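Local coordinates for protein sortase B (Clostridium perfringens, PDB 5YFK) that belongs to the class B sortases, cysteine transpeptidases that probably cleave a sorting signal in secreted proteins and join them to the cell surface, at residues K46-K49 against D54-F57; N100-D105 against L141-K146. The protein carries 1 engineered substitution. One frame throughout, in Å; residues are numbered along the deposited sequence.

Contact 1. Residues K46-K49 against D54-F57; sequences KNLK and DYRF
Leu48, on a helix, and Tyr55, at the start of a strand, carry this contact, which pairs aliphatic carbon with an aromatic face. Ahead of the tyrosine, Asp54 points its CB away from the helix, and OD2 accepts a hydrogen bond from Tyr79 OH. Tyr55 follows with CG anti to its backbone N (chi1 175°), which holds the ring out against the helix. Leu48 CB lies 3.8 Å from the centroid of the Tyr55 ring, only 6° off the ring normal, a CH-pi contact. Leucine suits the place because its branch also brings CD1 to Tyr55 CZ, at 3.7 Å, while Leu23 and Phe84 touch the same side chain. Tyrosine fits because its buried ring ends in a hydroxyl, hydrogen-bonded to Glu45 of the same helix. Near the root of the ring, Lys49 CA meets Tyr55 CB at 4.2 Å. Arg56 folds back, its NH1 donating to Tyr55 O (2.9 Å) from above the carbonyl plane. Phe57 points its CB away from the helix, but its backbone N sits near the rim of the opposite ring face. Arg56 and Phe57 together face Val70 in a classic beta bulge. Helix 35-51 thus packs on the start of strand 55-61, which pairs with strands 67-72 and 138-143.

Contact 2. Residues N100-D105 against L141-K146; sequences NNLNDD and LYREGK
The guanidinium of Arg143 meets Leu102 and Asn103 where a loop approaches the end of a strand. The loop is shaped by its own polar side chains: Asn100 ND2 donates to Asp105 OD2 at 3.0 Å, nearly straight at 167° and in the amide plane, and that oxygen also pairs with Lys170. Asn101 OD1 accepts from Asp104 N at 3.1 Å, an Asx motif that suits asparagine to a tight turn. Leu102 then lays its CB 3.7 Å above the guanidinium plane of Arg143, offset toward the rim; leucine offers aliphatic carbon to this flat cation while its end packs on Arg56. Its carbonyl O is 3.3 Å from Arg143 NH1, but the angle is too poor for a hydrogen bond; Arg202 donates to this oxygen instead. Asn103 sets OD1 at the guanidinium edge, in plane yet 3.7 Å from Arg143 NH2. One water donates to Asn103 OD1 (2.8 Å) and to Glu144 OE2 (3.1 Å). Arginine is long enough to cross from strand to loop, and its bend at chi3 (78°) turns the flat end to Leu102. Glu144 and Gly145 take positive phi in the type I' turn from Arg143 to Lys146, a conformation easy for glycine. Arg143 NH2 and Glu144 OE2 form a long ion pair within 141-146. Between the segments there is no direct hydrogen bond: packing on Leu102 places the guanidinium, and the water links Asn103 to Glu144.

Contact 1 comes entirely before contact 2 in sequence, and their centres lie 12 Å apart on the same side of the chain's centre. They meet through strands 55-61 and 138-143, the first and last in the order of the sheet, whose pairing helps close the sortase beta barrel; Tyr142 and Trp58 share a backbone hydrogen bond there. Phe57 CB packs 3.7 Å from Arg143 CB, and Arg56 CB lies equally far from Leu102 CD1. Glu45 of helix 35-51 spans both, bonding Tyr55 OH with OE2 and Gly145 N with OE1. Helix 35-51, the closing strands and the loop 100-105 are thus joined by direct packing and by Glu45, away from the predicted active site.

Contact 1. Residues K46-K49 against D54-F57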
loop_
_atom_site.group_PDB
_atom_site.type_symbol
_atom_site.label_atom_id
_atom_site.label_comp_id
_atom_site.label_asym_id
_atom_site.label_seq_id
_atom_site.Cartn_x
_atom_site.Cartn_y
_atom_site.Cartn_z
ATOM N N LYS A 46 6.328 4.397 -18.297
ATOM C CA LYS A 46 5.620 4.285 -19.561
ATOM C C LYS A 46 5.448 2.838 -19.986
ATOM O O LYS A 46 4.381 2.454 -20.463
ATOM C CB LYS A 46 6.320 5.110 -20.644
ATOM C CG LYS A 46 6.130 6.602 -20.435
ATOM C CD LYS A 46 6.793 7.423 -21.531
ATOM C CE LYS A 46 6.768 8.907 -21.200
ATOM N NZ LYS A 46 5.586 9.571 -21.810
ATOM N N ASN A 47 6.465 2.011 -19.744
ATOM C CA ASN A 47 6.384 0.594 -20.084
ATOM C C ASN A 47 5.397 -0.147 -19.207
ATOM O O ASN A 47 4.589 -0.904 -19.691
ATOM C CB ASN A 47 7.752 -0.064 -19.963
ATOM C CG ASN A 47 8.549 0.024 -21.250
ATOM O OD1 ASN A 47 8.012 -0.184 -22.340
ATOM N ND2 ASN A 47 9.784 0.472 -21.139
ATOM N N LEU A 48 5.372 0.178 -17.919
ATOM C CA LEU A 48 4.326 -0.358 -17.051
ATOM C C LEU A 48 2.909 -0.001 -17.518
ATOM O O LEU A 48 2.042 -0.858 -17.547
ATOM C CB LEU A 48 4.557 0.126 -15.617
ATOM C CG LEU A 48 5.837 -0.454 -15.018
ATOM C CD1 LEU A 48 6.375 0.388 -13.862
ATOM C CD2 LEU A 48 5.547 -1.871 -14.562
ATOM N N LYS A 49 2.651 1.286 -17.730
ATOM C CA LYS A 49 1.348 1.750 -18.226
ATOM C C LYS A 49 0.941 1.027 -19.521
ATOM O O LYS A 49 -0.231 0.709 -19.736
ATOM C CB LYS A 49 1.407 3.259 -18.468
ATOM C CG LYS A 49 0.311 4.062 -17.790
ATOM C CD LYS A 49 0.647 5.548 -17.775
ATOM C CE LYS A 49 1.877 5.845 -16.922
ATOM N NZ LYS A 49 1.840 7.219 -16.339
ATOM N N ASP A 54 -4.033 0.077 -16.171
ATOM C CA ASP A 54 -4.545 0.237 -14.806
ATOM C C ASP A 54 -3.418 0.598 -13.821
ATOM O O ASP A 54 -3.678 0.931 -12.653
ATOM C CB ASP A 54 -5.222 -1.059 -14.359
ATOM C CG ASP A 54 -6.499 -1.361 -15.132
ATOM O OD1 ASP A 54 -7.090 -0.412 -15.695
ATOM O OD2 ASP A 54 -7.042 -2.465 -14.923
ATOM N N TYR A 55 -2.182 0.543 -14.293
ATOM C CA TYR A 55 -1.028 0.932 -13.483
ATOM C C TYR A 55 -1.167 2.354 -12.940
ATOM O O TYR A 55 -1.558 3.270 -13.671
ATOM C CB TYR A 55 0.246 0.835 -14.314
ATOM C CG TYR A 55 1.465 1.335 -13.573
ATOM C CD1 TYR A 55 2.067 0.553 -12.600
ATOM C CD2 TYR A 55 1.949 2.615 -13.779
ATOM C CE1 TYR A 55 3.162 1.012 -11.899
ATOM C CE2 TYR A 55 3.089 3.062 -13.136
ATOM C CZ TYR A 55 3.673 2.262 -12.171
ATOM O OH TYR A 55 4.746 2.725 -11.456
ATOM N N ARG A 56 -0.812 2.558 -11.669
ATOM C CA ARG A 56 -0.879 3.890 -11.083
ATOM C C ARG A 56 0.430 4.348 -10.448
ATOM O O ARG A 56 0.795 5.521 -10.560
ATOM C CB ARG A 56 -2.001 3.973 -10.049
ATOM C CG ARG A 56 -3.392 3.651 -10.595
ATOM C CD ARG A 56 -3.916 4.792 -11.464
ATOM N NE ARG A 56 -5.227 4.492 -12.048
ATOM C CZ ARG A 56 -5.410 4.009 -13.274
ATOM N NH1 ARG A 56 -4.372 3.771 -14.059
ATOM N NH2 ARG A 56 -6.630 3.731 -13.700
ATOM N N PHE A 57 1.086 3.465 -9.699
ATOM C CA PHE A 57 2.326 3.831 -9.038
ATOM C C PHE A 57 3.098 2.590 -8.591
ATOM O O PHE A 57 2.575 1.468 -8.620
ATOM C CB PHE A 57 2.060 4.770 -7.829
ATOM C CG PHE A 57 1.079 4.224 -6.825
ATOM C CD1 PHE A 57 1.523 3.530 -5.715
ATOM C CD2 PHE A 57 -0.263 4.577 -6.889
ATOM C CE1 PHE A 57 0.622 3.039 -4.776
ATOM C CE2 PHE A 57 -1.158 4.177 -5.898
ATOM C CZ PHE A 57 -0.701 3.434 -4.812
#

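Contact 2. Residues N100-D105 against L141-K146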
loop_
_atom_site.group_PDB
_atom_site.type_symbol
_atom_site.label_atom_id
_atom_site.label_comp_id
_atom_site.label_asym_id
_atom_site.label_seq_id
_atom_site.Cartn_x
_atom_site.Cartn_y
_atom_site.Cartn_z
ATOM N N ASN A 100 -10.662 5.392 -4.929
ATOM C CA ASN A 100 -9.654 6.416 -4.712
ATOM C C ASN A 100 -9.539 7.373 -5.878
ATOM O O ASN A 100 -9.354 6.956 -7.030
ATOM C CB ASN A 100 -8.282 5.797 -4.445
ATOM C CG ASN A 100 -7.872 5.860 -2.978
ATOM O OD1 ASN A 100 -7.155 4.980 -2.516
ATOM N ND2 ASN A 100 -8.188 6.949 -2.300
ATOM N N ASN A 101 -9.577 8.664 -5.570
ATOM C CA ASN A 101 -9.051 9.673 -6.498
ATOM C C ASN A 101 -7.658 10.087 -6.079
ATOM O O ASN A 101 -7.481 10.816 -5.080
ATOM C CB ASN A 101 -9.982 10.887 -6.585
ATOM C CG ASN A 101 -9.475 11.956 -7.547
ATOM O OD1 ASN A 101 -8.276 12.129 -7.743
ATOM N ND2 ASN A 101 -10.397 12.580 -8.250
ATOM N N LEU A 102 -6.660 9.636 -6.843
ATOM C CA LEU A 102 -5.263 9.750 -6.426
ATOM C C LEU A 102 -4.753 11.187 -6.503
ATOM O O LEU A 102 -3.858 11.577 -5.750
ATOM C CB LEU A 102 -4.371 8.835 -7.263
ATOM C CG LEU A 102 -4.598 7.333 -7.070
ATOM C CD1 LEU A 102 -3.604 6.552 -7.923
ATOM C CD2 LEU A 102 -4.429 6.977 -5.593
ATOM N N ASN A 103 -5.435 12.031 -7.276
ATOM C CA ASN A 103 -5.085 13.459 -7.289
ATOM C C ASN A 103 -5.596 14.213 -6.076
ATOM O O ASN A 103 -4.967 15.178 -5.629
ATOM C CB ASN A 103 -5.614 14.124 -8.557
ATOM C CG ASN A 103 -4.939 13.598 -9.809
ATOM O OD1 ASN A 103 -3.716 13.458 -9.854
ATOM N ND2 ASN A 103 -5.744 13.169 -10.771
ATOM N N ASP A 104 -6.738 13.765 -5.550
ATOM C CA ASP A 104 -7.469 14.524 -4.540
ATOM C C ASP A 104 -7.436 13.924 -3.144
ATOM O O ASP A 104 -7.403 14.671 -2.139
ATOM C CB ASP A 104 -8.919 14.729 -4.971
ATOM C CG ASP A 104 -9.040 15.427 -6.318
ATOM O OD1 ASP A 104 -8.038 15.997 -6.808
ATOM O OD2 ASP A 104 -10.171 15.460 -6.843
ATOM N N ASP A 105 -7.554 12.604 -3.043
ATOM C CA ASP A 105 -7.937 12.006 -1.761
ATOM C C ASP A 105 -6.819 12.136 -0.693
ATOM O O ASP A 105 -5.628 12.017 -1.000
ATOM C CB ASP A 105 -8.315 10.540 -1.966
ATOM C CG ASP A 105 -9.621 10.362 -2.728
ATOM O OD1 ASP A 105 -10.336 11.368 -2.980
ATOM O OD2 ASP A 105 -9.896 9.210 -3.122
ATOM N N LEU A 141 6.604 5.524 -2.379
ATOM C CA LEU A 141 5.842 5.415 -3.638
ATOM C C LEU A 141 6.560 6.118 -4.768
ATOM O O LEU A 141 7.218 7.118 -4.557
ATOM C CB LEU A 141 4.442 6.021 -3.498
ATOM C CG LEU A 141 3.593 5.505 -2.343
ATOM C CD1 LEU A 141 2.217 6.146 -2.341
ATOM C CD2 LEU A 141 3.527 3.975 -2.338
ATOM N N TYR A 142 6.308 5.669 -5.990
ATOM C CA TYR A 142 6.715 6.433 -7.159
ATOM C C TYR A 142 5.558 6.586 -8.099
ATOM O O TYR A 142 4.977 5.587 -8.501
ATOM C CB TYR A 142 7.850 5.732 -7.884
ATOM C CG TYR A 142 8.506 6.628 -8.902
ATOM C CD1 TYR A 142 7.993 6.751 -10.192
ATOM C CD2 TYR A 142 9.696 7.269 -8.612
ATOM C CE1 TYR A 142 8.661 7.519 -11.152
ATOM C CE2 TYR A 142 10.312 8.087 -9.532
ATOM C CZ TYR A 142 9.796 8.191 -10.803
ATOM O OH TYR A 142 10.482 8.945 -11.720
ATOM N N ARG A 143 5.096 7.823 -8.253
ATOM C CA ARG A 143 3.904 8.122 -9.026
ATOM C C ARG A 143 4.145 9.351 -9.909
ATOM O O ARG A 143 4.627 10.384 -9.438
ATOM C CB ARG A 143 2.717 8.402 -8.101
ATOM C CG ARG A 143 1.445 8.711 -8.877
ATOM C CD ARG A 143 0.160 8.522 -8.067
ATOM N NE ARG A 143 -0.075 9.639 -7.162
ATOM C CZ ARG A 143 -0.731 10.760 -7.483
ATOM N NH1 ARG A 143 -0.707 11.786 -6.652
ATOM N NH2 ARG A 143 -1.445 10.846 -8.592
ATOM N N GLU A 144 3.772 9.257 -11.178
ATOM C CA GLU A 144 3.903 10.409 -12.078
ATOM C C GLU A 144 5.287 11.033 -11.969
ATOM O O GLU A 144 5.432 12.249 -11.744
ATOM C CB GLU A 144 2.815 11.447 -11.782
ATOM C CG GLU A 144 1.406 10.893 -11.957
ATOM C CD GLU A 144 0.318 11.938 -11.781
ATOM O OE1 GLU A 144 -0.780 11.719 -12.335
ATOM O OE2 GLU A 144 0.508 12.902 -10.993
ATOM N N GLY A 145 6.305 10.185 -12.052
ATOM C CA GLY A 145 7.688 10.653 -12.099
ATOM C C GLY A 145 8.209 11.269 -10.810
ATOM O O GLY A 145 9.225 11.950 -10.814
ATOM N N LYS A 146 7.554 10.992 -9.688
ATOM C CA LYS A 146 7.961 11.575 -8.415
ATOM C C LYS A 146 7.988 10.499 -7.334
ATOM O O LYS A 146 7.056 9.706 -7.213
ATOM C CB LYS A 146 6.997 12.688 -8.012
ATOM C CG LYS A 146 6.847 13.752 -9.097
ATOM C CD LYS A 146 6.318 15.076 -8.580
ATOM C CE LYS A 146 6.429 16.145 -9.669
ATOM N NZ LYS A 146 7.812 16.684 -9.781
HETATM O O HOH W 1 -1.287 14.670 -9.242
#